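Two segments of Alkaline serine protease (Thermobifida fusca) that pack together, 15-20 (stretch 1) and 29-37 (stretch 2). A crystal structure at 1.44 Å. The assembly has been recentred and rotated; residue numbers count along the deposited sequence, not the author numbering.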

# COMPACT_ATOMS: atom_id res chain seq x y z
N ARG A 15 -2.72 -3.01 13.09
CA ARG A 15 -2.17 -3.79 11.99
C ARG A 15 -2.42 -3.02 10.69
O ARG A 15 -3.52 -2.51 10.46
N CYS A 16 -1.39 -2.88 9.86
CA CYS A 16 -1.57 -2.48 8.44
C CYS A 16 -0.86 -3.50 7.55
O CYS A 16 -0.28 -4.44 8.06
N SER A 17 -0.95 -3.31 6.24
CA SER A 17 -0.30 -4.22 5.29
C SER A 17 0.84 -3.51 4.58
O SER A 17 0.71 -2.36 4.19
N ILE A 18 1.97 -4.20 4.48
CA ILE A 18 3.10 -3.72 3.70
C ILE A 18 2.63 -3.44 2.26
O ILE A 18 1.97 -4.26 1.64
N GLY A 19 3.00 -2.27 1.75
CA GLY A 19 2.75 -1.94 0.36
C GLY A 19 3.75 -2.56 -0.59
O GLY A 19 3.51 -3.64 -1.11
N PHE A 20 4.87 -1.86 -0.83
CA PHE A 20 5.92 -2.31 -1.75
C PHE A 20 7.28 -2.06 -1.11
O PHE A 20 7.51 -0.98 -0.56
N GLY A 29 13.18 -0.16 2.90
CA GLY A 29 11.93 -0.04 3.62
C GLY A 29 10.76 -0.44 2.77
O GLY A 29 10.92 -1.19 1.81
N PHE A 30 9.59 0.04 3.12
CA PHE A 30 8.45 -0.26 2.28
C PHE A 30 7.48 0.92 2.27
O PHE A 30 7.33 1.62 3.27
N ALA A 31 6.87 1.15 1.12
CA ALA A 31 5.76 2.09 0.99
C ALA A 31 4.52 1.55 1.69
O ALA A 31 4.28 0.33 1.74
N THR A 32 3.70 2.49 2.15
CA THR A 32 2.50 2.17 2.88
C THR A 32 1.57 3.38 2.83
O THR A 32 1.89 4.39 2.18
N ALA A 33 0.43 3.29 3.52
CA ALA A 33 -0.50 4.40 3.67
C ALA A 33 -0.00 5.34 4.76
O ALA A 33 0.46 4.89 5.83
N GLY A 34 -0.15 6.65 4.53
CA GLY A 34 0.21 7.66 5.53
C GLY A 34 -0.56 7.50 6.83
O GLY A 34 -0.02 7.75 7.91
N HIS A 35 -1.82 7.08 6.73
CA HIS A 35 -2.69 7.02 7.91
C HIS A 35 -2.31 5.90 8.88
O HIS A 35 -2.80 5.87 10.02
N CYS A 36 -1.48 4.97 8.43
CA CYS A 36 -1.02 3.88 9.31
C CYS A 36 -0.13 4.39 10.44
O CYS A 36 -0.00 3.76 11.49
N GLY A 37 0.43 5.58 10.30
CA GLY A 37 1.28 6.11 11.37
C GLY A 37 2.04 7.31 10.89
O GLY A 37 2.47 7.37 9.73

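Two short segments can meet through a few backbone bonds, a covalent link and one aromatic contact, and this pair from an alkaline serine protease illustrates the principle. The strongest polar interaction runs from Ala31 N to Phe20 O, at 2.8 Å and with an angle of 149° at the hydrogen. In return, Ala31 O accepts two weak bonds, one from Gly19 N at 2.9 Å, where the angle falls to 127°, and one from Phe20 N at 3.4 Å. Phe20 O is similarly shared, for Phe30 CA also approaches it at 3.1 Å in a CA-H...O contact. The polar link across the interface is therefore made by main-chain atoms.

Gly19 suits this arrangement. An ideal CB on Gly19 would point toward the other stretch and lie 2.3 Å from Ala31 O, a clash with the very atom that accepts the bond from Gly19 N. The hydroxyl of Thr32, whose chi1 is t, takes no part in the polar network across the interface: Thr32 OG1 lies 3.8 Å from Ser17 O and finds its hydrogen bond elsewhere in the structure. Ser17 points away and its hydroxyl is likewise satisfied elsewhere.

The covalent link is the disulfide between Cys16 and Cys36. Both side chains point toward the opposing stretch, both adopt m rotamers, and Cys16 SG meets Cys36 SG at 2.0 Å with a chi3 of -93°, close to the value at which a disulfide is least strained. It ties the strand residue Cys16 to the 3-10 segment carrying Cys36, well removed from the hydrogen bonds at Gly19 and Phe20.

Around these anchors the apolar packing centres on Phe30. Its CA-to-CB bond points toward stretch 1, and a chi1 of 58° (p) with chi2 of 87° presents one face of the ring to Ile18. The isoleucine, with chi1 m and chi2 t, sets CG1 3.9 Å from the centroid of the Phe30 ring and 9° off the ring normal, a nearly ideal CH-pi contact. A second branch of the same side chain reaches the base of the aromatic residue, Ile18 CG2 lying 3.8 Å from Phe30 CB. Phe20, by contrast, takes chi1 m and carries the end of its ring away from stretch 2, so its main role here is played by its backbone. Arg15 points away, as Ser17 does, and makes no contact. In all, 368 Å² is buried between the two stretches.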

# COMPACT_ATOMS: atom_id res chain seq x y z
CB ARG A 15 -2.92 -5.13 11.97
CG ARG A 15 -2.56 -6.06 10.85
CD ARG A 15 -2.99 -7.46 11.18
NE ARG A 15 -4.33 -7.77 10.70
CZ ARG A 15 -4.70 -8.98 10.32
NH1 ARG A 15 -3.84 -9.99 10.36
NH2 ARG A 15 -5.94 -9.19 9.89
CB CYS A 16 -1.04 -1.08 8.16
SG CYS A 16 -2.15 0.25 8.68
CB SER A 17 -1.32 -4.72 4.27
OG SER A 17 -2.30 -5.50 4.91
CB ILE A 18 4.22 -4.79 3.68
CG1 ILE A 18 4.79 -4.98 5.09
CG2 ILE A 18 5.30 -4.48 2.61
CD1 ILE A 18 5.64 -6.27 5.26
CB PHE A 20 5.91 -1.51 -3.06
CG PHE A 20 4.66 -1.69 -3.91
CD1 PHE A 20 3.63 -0.76 -3.87
CD2 PHE A 20 4.53 -2.77 -4.77
CE1 PHE A 20 2.48 -0.92 -4.68
CE2 PHE A 20 3.39 -2.94 -5.55
CZ PHE A 20 2.37 -2.01 -5.52
CB PHE A 30 7.77 -1.57 2.71
CG PHE A 30 7.30 -1.60 4.14
CD1 PHE A 30 6.02 -1.13 4.47
CD2 PHE A 30 8.08 -2.16 5.16
CE1 PHE A 30 5.55 -1.19 5.80
CE2 PHE A 30 7.61 -2.21 6.49
CZ PHE A 30 6.36 -1.73 6.80
CB ALA A 31 5.44 2.36 -0.47
CB THR A 32 2.80 1.72 4.34
OG1 THR A 32 1.58 1.28 4.94
CG2 THR A 32 3.44 2.82 5.18
CB ALA A 33 -1.89 3.86 4.03
CB HIS A 35 -4.18 6.93 7.54
CG HIS A 35 -4.62 5.57 7.10
ND1 HIS A 35 -4.94 5.28 5.79
CD2 HIS A 35 -4.83 4.43 7.80
CE1 HIS A 35 -5.29 4.00 5.70
NE2 HIS A 35 -5.24 3.47 6.90
CB CYS A 36 -0.37 2.76 8.50
SG CYS A 36 -1.60 1.84 7.51